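Local coordinates for protein peanut lectin (Arachis hypogaea, PDB 2PEL) that binds D-galactose as a homotetrameric legume lectin whose subunits carry calcium and manganese ions, at residues A[38-43]-A[210-215]; A[43-48]-A[94-99]; A[171-176]-A[187-192]. All blocks are in the same frame, centred on the assembly; numbering follows the deposited sequence.

Contact 1: A[38-43]-A[210-215]. With GAL (beta-D-galactopyranose), chain E; GLC (alpha-D-glucopyranose), chain B.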
loop_
_atom_site.group_PDB
_atom_site.type_symbol
_atom_site.label_atom_id
_atom_site.label_comp_id
_atom_site.label_asym_id
_atom_site.label_seq_id
_atom_site.Cartn_x
_atom_site.Cartn_y
_atom_site.Cartn_z
ATOM N N ASN A 38 -22.545 26.794 17.305
ATOM C CA ASN A 38 -23.221 28.076 17.540
ATOM C C ASN A 38 -24.222 28.481 16.457
ATOM O O ASN A 38 -24.768 29.594 16.590
ATOM C CB ASN A 38 -22.208 29.227 17.725
ATOM C CG ASN A 38 -21.229 28.980 18.852
ATOM O OD1 ASN A 38 -21.627 28.978 20.036
ATOM N ND2 ASN A 38 -19.975 28.775 18.442
ATOM N N LYS A 39 -24.429 27.651 15.464
ATOM C CA LYS A 39 -25.371 28.013 14.390
ATOM C C LYS A 39 -26.637 27.190 14.325
ATOM O O LYS A 39 -26.675 25.967 14.579
ATOM C CB LYS A 39 -24.464 27.911 13.162
ATOM C CG LYS A 39 -25.012 28.546 11.913
ATOM C CD LYS A 39 -24.130 28.386 10.672
ATOM C CE LYS A 39 -25.049 27.988 9.502
ATOM N NZ LYS A 39 -24.434 28.284 8.178
ATOM N N VAL A 40 -27.766 27.795 13.982
ATOM C CA VAL A 40 -29.090 27.161 13.826
ATOM C C VAL A 40 -29.001 26.392 12.490
ATOM O O VAL A 40 -28.424 26.919 11.511
ATOM C CB VAL A 40 -30.235 28.187 13.881
ATOM C CG1 VAL A 40 -31.635 27.594 13.646
ATOM C CG2 VAL A 40 -30.253 29.021 15.173
ATOM N N ASN A 41 -29.504 25.170 12.461
ATOM C CA ASN A 41 -29.500 24.300 11.280
ATOM C C ASN A 41 -28.164 24.168 10.571
ATOM O O ASN A 41 -28.161 24.210 9.324
ATOM C CB ASN A 41 -30.561 24.786 10.291
ATOM C CG ASN A 41 -31.965 24.825 10.870
ATOM O OD1 ASN A 41 -32.887 25.295 10.177
ATOM N ND2 ASN A 41 -32.154 24.373 12.110
ATOM N N SER A 42 -27.075 24.001 11.280
ATOM C CA SER A 42 -25.728 23.829 10.710
ATOM C C SER A 42 -25.641 22.590 9.806
ATOM O O SER A 42 -26.377 21.598 9.967
ATOM C CB SER A 42 -24.769 23.657 11.868
ATOM O OG SER A 42 -23.420 23.837 11.463
ATOM N N VAL A 43 -24.737 22.625 8.834
ATOM C CA VAL A 43 -24.505 21.538 7.871
ATOM C C VAL A 43 -23.020 21.703 7.498
ATOM O O VAL A 43 -22.576 22.837 7.236
ATOM C CB VAL A 43 -25.399 21.537 6.617
ATOM C CG1 VAL A 43 -24.943 20.544 5.524
ATOM C CG2 VAL A 43 -26.878 21.251 6.873
ATOM N N GLY A 210 -27.466 19.582 12.228
ATOM C CA GLY A 210 -28.092 19.943 13.522
ATOM C C GLY A 210 -29.251 20.914 13.245
ATOM O O GLY A 210 -29.525 21.249 12.073
ATOM N N SER A 211 -29.956 21.326 14.281
ATOM C CA SER A 211 -31.088 22.267 14.145
ATOM C C SER A 211 -30.915 23.305 15.259
ATOM O O SER A 211 -29.804 23.464 15.799
ATOM C CB SER A 211 -32.415 21.542 14.182
ATOM O OG SER A 211 -32.646 20.786 15.364
ATOM N N LEU A 212 -31.978 24.017 15.597
ATOM C CA LEU A 212 -31.885 24.988 16.752
ATOM C C LEU A 212 -31.747 24.253 18.003
ATOM O O LEU A 212 -30.900 24.669 18.781
ATOM C CB LEU A 212 -33.095 25.991 16.742
ATOM C CG LEU A 212 -33.216 27.234 17.616
ATOM C CD1 LEU A 212 -34.513 28.001 17.368
ATOM C CD2 LEU A 212 -33.216 26.887 19.103
ATOM N N GLY A 213 -32.498 23.217 18.334
ATOM C CA GLY A 213 -32.399 22.634 19.687
ATOM C C GLY A 213 -31.483 21.504 19.676
ATOM O O GLY A 213 -30.949 21.070 20.716
ATOM N N GLY A 214 -31.344 20.886 18.507
ATOM C CA GLY A 214 -30.521 19.661 18.364
ATOM C C GLY A 214 -29.112 19.960 17.850
ATOM O O GLY A 214 -28.924 20.347 16.676
ATOM N N ARG A 215 -28.098 19.791 18.694
ATOM C CA ARG A 215 -26.684 20.036 18.356
ATOM C C ARG A 215 -25.768 19.139 19.179
ATOM O O ARG A 215 -26.083 18.870 20.362
ATOM C CB ARG A 215 -26.253 21.504 18.541
ATOM C CG ARG A 215 -27.240 22.537 18.028
ATOM C CD ARG A 215 -26.675 23.925 18.061
ATOM N NE ARG A 215 -27.770 24.867 17.976
ATOM C CZ ARG A 215 -27.737 26.186 18.219
ATOM N NH1 ARG A 215 -26.640 26.850 18.542
ATOM N NH2 ARG A 215 -28.910 26.836 18.167
HETATM C C1 GAL E . -35.834 19.229 15.608
HETATM C C2 GAL E . -35.231 18.723 14.300
HETATM C C3 GAL E . -34.626 17.354 14.461
HETATM C C4 GAL E . -33.656 17.321 15.626
HETATM C C5 GAL E . -34.432 17.744 16.859
HETATM C C6 GAL E . -33.595 17.797 18.107
HETATM O O2 GAL E . -36.149 18.785 13.251
HETATM O O3 GAL E . -34.085 16.851 13.239
HETATM O O4 GAL E . -32.505 18.181 15.548
HETATM O O5 GAL E . -34.926 19.098 16.672
HETATM O O6 GAL E . -34.419 18.325 19.134
HETATM C C1 GLC B . -38.325 23.672 17.223
HETATM C C2 GLC B . -37.008 23.263 17.863
HETATM C C3 GLC B . -36.138 22.600 16.785
HETATM C C4 GLC B . -36.891 21.350 16.288
HETATM C C5 GLC B . -38.245 21.738 15.737
HETATM C C6 GLC B . -39.170 20.607 15.344
HETATM O O1 GLC B . -37.880 24.593 16.173
HETATM O O2 GLC B . -36.438 24.491 18.465
HETATM O O3 GLC B . -34.991 22.013 17.395
HETATM O O4 GLC B . -36.019 20.612 15.424
HETATM O O5 GLC B . -38.949 22.533 16.696
HETATM O O6 GLC B . -39.425 19.696 16.452
HETATM O O HOH W 1 -25.734 29.619 19.883
HETATM O O HOH W 2 -27.322 23.595 14.474
HETATM O O HOH W 3 -34.377 24.107 13.327
#
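Asn-41 reaches with ND2 to segment 210-215, a sugar-binding loop of the legume lectin fold that here meets both rings of lactose. Its CG stands anti to the carbonyl carbon (chi1 -58°), which brings ND2 to 3.1 Å from Ser-211 CA. The backbones join as well: Asn-41 CA-H points at Gly-210 O (3.2 Å, 159° at H), and Gly-210 N donates to Ser-42 O at 3.2 Å. A water bound by Ser-42 N donates to Ser-211 O and so bridges the segments. Val-40 lies alongside Leu-212, its CG1 3.8 Å from Leu-212 CB. Arg-215 extends its chain toward 38-43, yet its guanidinium returns to its own loop: NE donates to Ser-211 O, and NH2 meets an in-plane lone pair of Leu-212 O at 3.0 Å. Lys-39 O sits over one guanidinium face, 3.7 Å above its plane toward the rim, while NH1 bonds to Leu-37 O and a water. These bonds fix the rotation of the group. Ser-211 OG, set between its backbone N and C (chi1 58°), lies 2.6 Å from GAL O4. Asp-83 and Asn-127 also hydrogen-bond the galactose, and Gly-213 N donates to GLC O3 at 2.9 Å.

Contact 2: A[43-48]-A[94-99]; sequences VGRVLY and TQIPAG
Arg-45 and Ile-96 overlap side by side with opposite headings, the arginine leaving its strand as the isoleucine reaches from the 94-99 loop. Ile-96 CG1 rests 3.5 Å from Arg-45 NE and 3.6 Å from Arg-45 CD, so the aliphatic branch follows the bend of the arginine chain. That bend lies at chi3 (-35°) and turns the guanidinium against the loop backbone: Ile-96 N stands 3.7 Å above one face, offset toward the rim. At the edge, Arg-45 NH2 donates to Thr-94 OG1 at 3.1 Å, the hydroxyl only 16° out of the guanidinium plane and the N-H...O angle 149°. NH2 is also hydrogen-bonded to Gln-21 OE1 and NH1 to Gly-107 O, which fixes the rotation of the buried charge. On one flank Val-43 CG1 meets Ile-96 CD1 at 3.6 Å, again overlapping with opposite headings; on the other, Leu-47 CD2 crosses Thr-94 CG2 at an unusually tight 3.4 Å. Val-43, Arg-45 and Leu-47 all point toward the loop from one face of the strand. This is a long loop packed over the outer face of the seven-stranded front sheet of the legume lectin jelly roll.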
loop_
_atom_site.group_PDB
_atom_site.type_symbol
_atom_site.label_atom_id
_atom_site.label_comp_id
_atom_site.label_asym_id
_atom_site.label_seq_id
_atom_site.Cartn_x
_atom_site.Cartn_y
_atom_site.Cartn_z
ATOM N N VAL A 43 -24.737 22.625 8.834
ATOM C CA VAL A 43 -24.505 21.538 7.871
ATOM C C VAL A 43 -23.020 21.703 7.498
ATOM O O VAL A 43 -22.576 22.837 7.236
ATOM C CB VAL A 43 -25.399 21.537 6.617
ATOM C CG1 VAL A 43 -24.943 20.544 5.524
ATOM C CG2 VAL A 43 -26.878 21.251 6.873
ATOM N N GLY A 44 -22.334 20.590 7.524
ATOM C CA GLY A 44 -20.904 20.505 7.165
ATOM C C GLY A 44 -20.734 19.196 6.361
ATOM O O GLY A 44 -21.264 18.155 6.762
ATOM N N ARG A 45 -20.039 19.242 5.247
ATOM C CA ARG A 45 -19.814 18.040 4.418
ATOM C C ARG A 45 -18.353 18.074 3.986
ATOM O O ARG A 45 -17.830 19.184 3.810
ATOM C CB ARG A 45 -20.776 18.007 3.239
ATOM C CG ARG A 45 -22.213 18.323 3.656
ATOM C CD ARG A 45 -23.215 17.893 2.642
ATOM N NE ARG A 45 -22.717 18.045 1.270
ATOM C CZ ARG A 45 -23.463 17.650 0.221
ATOM N NH1 ARG A 45 -24.691 17.148 0.392
ATOM N NH2 ARG A 45 -22.992 17.688 -1.035
ATOM N N VAL A 46 -17.725 16.931 3.881
ATOM C CA VAL A 46 -16.319 16.807 3.455
ATOM C C VAL A 46 -16.357 15.774 2.314
ATOM O O VAL A 46 -17.144 14.792 2.368
ATOM C CB VAL A 46 -15.432 16.537 4.664
ATOM C CG1 VAL A 46 -15.586 15.156 5.286
ATOM C CG2 VAL A 46 -13.963 16.723 4.325
ATOM N N LEU A 47 -15.570 15.986 1.259
ATOM C CA LEU A 47 -15.581 15.043 0.125
ATOM C C LEU A 47 -14.180 14.752 -0.411
ATOM O O LEU A 47 -13.323 15.639 -0.313
ATOM C CB LEU A 47 -16.446 15.575 -1.041
ATOM C CG LEU A 47 -17.966 15.511 -0.869
ATOM C CD1 LEU A 47 -18.522 16.805 -0.314
ATOM C CD2 LEU A 47 -18.601 15.254 -2.229
ATOM N N TYR A 48 -14.051 13.526 -0.934
ATOM C CA TYR A 48 -12.769 13.189 -1.587
ATOM C C TYR A 48 -12.917 14.064 -2.865
ATOM O O TYR A 48 -13.925 13.918 -3.580
ATOM C CB TYR A 48 -12.608 11.703 -1.914
ATOM C CG TYR A 48 -11.309 11.423 -2.620
ATOM C CD1 TYR A 48 -10.114 11.842 -2.018
ATOM C CD2 TYR A 48 -11.237 10.781 -3.862
ATOM C CE1 TYR A 48 -8.857 11.637 -2.605
ATOM C CE2 TYR A 48 -9.992 10.563 -4.465
ATOM C CZ TYR A 48 -8.832 10.990 -3.843
ATOM O OH TYR A 48 -7.631 10.738 -4.456
ATOM N N THR A 94 -22.336 17.352 -6.761
ATOM C CA THR A 94 -23.036 17.417 -5.478
ATOM C C THR A 94 -22.695 18.664 -4.662
ATOM O O THR A 94 -21.547 19.140 -4.539
ATOM C CB THR A 94 -22.774 16.124 -4.591
ATOM O OG1 THR A 94 -23.824 16.161 -3.572
ATOM C CG2 THR A 94 -21.385 16.064 -3.962
ATOM N N GLN A 95 -23.753 19.180 -4.048
ATOM C CA GLN A 95 -23.683 20.381 -3.198
ATOM C C GLN A 95 -24.767 20.346 -2.124
ATOM O O GLN A 95 -25.792 19.660 -2.324
ATOM C CB GLN A 95 -23.940 21.628 -4.060
ATOM C CG GLN A 95 -22.845 21.998 -5.043
ATOM C CD GLN A 95 -21.643 22.620 -4.368
ATOM O OE1 GLN A 95 -20.496 22.616 -4.827
ATOM N NE2 GLN A 95 -21.892 23.186 -3.175
ATOM N N ILE A 96 -24.552 21.110 -1.056
ATOM C CA ILE A 96 -25.609 21.167 -0.004
ATOM C C ILE A 96 -26.889 21.701 -0.639
ATOM O O ILE A 96 -26.837 22.738 -1.330
ATOM C CB ILE A 96 -25.079 22.068 1.172
ATOM C CG1 ILE A 96 -23.819 21.382 1.762
ATOM C CG2 ILE A 96 -26.178 22.332 2.220
ATOM C CD1 ILE A 96 -23.131 22.186 2.898
ATOM N N PRO A 97 -28.006 21.013 -0.418
ATOM C CA PRO A 97 -29.310 21.387 -0.952
ATOM C C PRO A 97 -29.651 22.835 -0.659
ATOM O O PRO A 97 -29.519 23.273 0.504
ATOM C CB PRO A 97 -30.298 20.469 -0.221
ATOM C CG PRO A 97 -29.473 19.226 -0.012
ATOM C CD PRO A 97 -28.116 19.784 0.386
ATOM N N ALA A 98 -30.113 23.524 -1.688
ATOM C CA ALA A 98 -30.500 24.942 -1.556
ATOM C C ALA A 98 -31.526 25.088 -0.426
ATOM O O ALA A 98 -32.502 24.317 -0.301
ATOM C CB ALA A 98 -30.944 25.474 -2.912
ATOM N N GLY A 99 -31.267 26.072 0.438
ATOM C CA GLY A 99 -32.134 26.352 1.578
ATOM C C GLY A 99 -32.364 25.196 2.538
ATOM O O GLY A 99 -33.469 25.121 3.128
#

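Contact 3: A[171-176]-A[187-192]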
loop_
_atom_site.group_PDB
_atom_site.type_symbol
_atom_site.label_atom_id
_atom_site.label_comp_id
_atom_site.label_asym_id
_atom_site.label_seq_id
_atom_site.Cartn_x
_atom_site.Cartn_y
_atom_site.Cartn_z
ATOM N N THR A 171 -22.684 -9.125 -6.886
ATOM C CA THR A 171 -23.980 -9.352 -6.234
ATOM C C THR A 171 -24.700 -8.029 -6.028
ATOM O O THR A 171 -25.927 -8.055 -5.885
ATOM C CB THR A 171 -23.837 -10.086 -4.840
ATOM O OG1 THR A 171 -22.919 -9.233 -4.075
ATOM C CG2 THR A 171 -23.359 -11.516 -5.029
ATOM N N LYS A 172 -23.931 -6.966 -5.956
ATOM C CA LYS A 172 -24.407 -5.606 -5.757
ATOM C C LYS A 172 -24.762 -5.395 -4.285
ATOM O O LYS A 172 -25.648 -4.596 -3.992
ATOM C CB LYS A 172 -25.636 -5.244 -6.589
ATOM C CG LYS A 172 -25.380 -5.150 -8.089
ATOM C CD LYS A 172 -26.650 -5.390 -8.899
ATOM C CE LYS A 172 -26.370 -5.128 -10.383
ATOM N NZ LYS A 172 -25.018 -5.672 -10.746
ATOM N N THR A 173 -24.070 -6.092 -3.427
ATOM C CA THR A 173 -24.265 -6.059 -1.982
ATOM C C THR A 173 -23.399 -5.009 -1.286
ATOM O O THR A 173 -22.165 -5.000 -1.447
ATOM C CB THR A 173 -23.914 -7.455 -1.288
ATOM O OG1 THR A 173 -24.338 -8.524 -2.174
ATOM C CG2 THR A 173 -24.575 -7.626 0.091
ATOM N N LEU A 174 -24.082 -4.172 -0.533
ATOM C CA LEU A 174 -23.406 -3.145 0.274
ATOM C C LEU A 174 -23.438 -3.758 1.680
ATOM O O LEU A 174 -24.577 -3.955 2.183
ATOM C CB LEU A 174 -24.099 -1.793 0.126
ATOM C CG LEU A 174 -23.599 -0.642 0.996
ATOM C CD1 LEU A 174 -22.196 -0.184 0.603
ATOM C CD2 LEU A 174 -24.539 0.560 0.869
ATOM N N SER A 175 -22.279 -4.036 2.247
ATOM C CA SER A 175 -22.214 -4.612 3.610
ATOM C C SER A 175 -21.492 -3.706 4.601
ATOM O O SER A 175 -20.353 -3.286 4.280
ATOM C CB SER A 175 -21.423 -5.924 3.628
ATOM O OG SER A 175 -22.069 -6.874 2.812
ATOM N N VAL A 176 -22.092 -3.498 5.751
ATOM C CA VAL A 176 -21.511 -2.617 6.794
ATOM C C VAL A 176 -21.296 -3.299 8.143
ATOM O O VAL A 176 -22.248 -3.945 8.650
ATOM C CB VAL A 176 -22.548 -1.479 7.039
ATOM C CG1 VAL A 176 -22.118 -0.496 8.120
ATOM C CG2 VAL A 176 -22.917 -0.844 5.708
ATOM N N THR A 187 -24.305 -5.151 12.232
ATOM C CA THR A 187 -24.164 -5.339 10.780
ATOM C C THR A 187 -25.498 -5.048 10.076
ATOM O O THR A 187 -26.607 -5.173 10.654
ATOM C CB THR A 187 -23.554 -6.726 10.332
ATOM O OG1 THR A 187 -24.649 -7.685 10.488
ATOM C CG2 THR A 187 -22.285 -7.178 11.029
ATOM N N ILE A 188 -25.336 -4.614 8.827
ATOM C CA ILE A 188 -26.494 -4.295 7.968
ATOM C C ILE A 188 -26.091 -4.506 6.512
ATOM O O ILE A 188 -24.952 -4.118 6.156
ATOM C CB ILE A 188 -27.092 -2.887 8.354
ATOM C CG1 ILE A 188 -28.459 -2.764 7.612
ATOM C CG2 ILE A 188 -26.154 -1.693 8.107
ATOM C CD1 ILE A 188 -29.214 -1.455 7.892
ATOM N N ALA A 189 -26.914 -5.098 5.671
ATOM C CA ALA A 189 -26.506 -5.324 4.256
ATOM C C ALA A 189 -27.710 -5.121 3.349
ATOM O O ALA A 189 -28.830 -5.477 3.788
ATOM C CB ALA A 189 -25.980 -6.756 4.070
ATOM N N GLN A 190 -27.468 -4.614 2.151
ATOM C CA GLN A 190 -28.631 -4.419 1.246
ATOM C C GLN A 190 -28.197 -4.494 -0.209
ATOM O O GLN A 190 -27.067 -4.054 -0.485
ATOM C CB GLN A 190 -29.276 -3.063 1.567
ATOM C CG GLN A 190 -30.296 -2.594 0.551
ATOM C CD GLN A 190 -31.609 -3.305 0.771
ATOM O OE1 GLN A 190 -32.175 -3.308 1.862
ATOM N NE2 GLN A 190 -32.095 -3.935 -0.293
ATOM N N VAL A 191 -29.012 -5.032 -1.089
ATOM C CA VAL A 191 -28.615 -5.060 -2.523
ATOM C C VAL A 191 -28.961 -3.639 -3.020
ATOM O O VAL A 191 -30.121 -3.223 -2.802
ATOM C CB VAL A 191 -29.326 -6.134 -3.339
ATOM C CG1 VAL A 191 -29.201 -5.897 -4.838
ATOM C CG2 VAL A 191 -28.895 -7.547 -2.956
ATOM N N VAL A 192 -27.984 -2.953 -3.590
ATOM C CA VAL A 192 -28.161 -1.607 -4.128
ATOM C C VAL A 192 -27.438 -1.590 -5.488
ATOM O O VAL A 192 -26.205 -1.772 -5.462
ATOM C CB VAL A 192 -27.613 -0.445 -3.276
ATOM C CG1 VAL A 192 -28.128 0.898 -3.826
ATOM C CG2 VAL A 192 -27.903 -0.555 -1.787
#
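Strands 173-176 and 187-191 run antiparallel at 171°, their axes 4.6 Å apart at closest approach. Leu-174 with Gln-190 and Val-176 with Ile-188 are hydrogen-bonded pairs, each with two N-H...O bonds; Leu-174 N to Gln-190 O is 3.0 Å and almost straight (171°). Thr-173 with Val-191 and Ser-175 with Ala-189 are the non-hydrogen-bonded pairs between and beside them. Pairing runs one step beyond the strand, because Val-192 N donates to Lys-172 O at 2.9 Å, almost in line with its C=O. Lys-172 and Thr-173 both face Asp-168, and Lys-172 has a positive phi (78°), a G1 beta bulge at the turn from strand 160-168. The two strands form a beta hairpin within the antiparallel back sheet of the legume lectin jelly roll. On the face of Leu-174, Val-176, Ile-188 and Gln-190, Val-176 and Ile-188 run alongside with the same heading, Val-176 CB 3.8 Å from Ile-188 CG2. Ile-188 holds CG1 anti to its own N, and its outer end turns from Val-176 to rest on Val-138, Ile-140 and Val-151 of the front sheet. Gln-190 bends its amide back so that Gln-190 NE2 donates to Val-191 O at 3.3 Å, with that oxygen in the amide plane. The other face bears Thr-173, Ser-175, Ala-189 and Val-191 and meets a neighbouring subunit. Ser-175 OG lies 4.1 Å from Ala-189 CB within the chain but hydrogen-bonds to Ser-175 OG of the neighbouring subunit, and Thr-173 packs on its own counterpart there, as expected close to a twofold relation. Thr-187 CB sits 3.5 Å from Val-176 O, while its OG1 hydrogen-bonds to Asp-168 and Ser-64 of the same neighbouring subunit.

Contacts 1 and 2 share Val-43, where the loop 38-43 passes into strand 43-53, and their centres lie 15 Å apart. Contact 3 stands on the opposite side of the chain's centre, its centre 32 Å from that of contact 1 and 25 Å from that of contact 2. The chemistry follows place. Contact 1 is partly buried and joins two loops beside the sugar through water, backbone groups, one arginine, an asparagine amide and a small apolar touch. Contact 2, also partly buried, sets a loop on a strand with mostly side-chain packing and a single cross-segment hydrogen bond. Contact 3 is buried, strand against strand, with five backbone hydrogen bonds, and alone among them takes part in intersubunit hydrogen bonds.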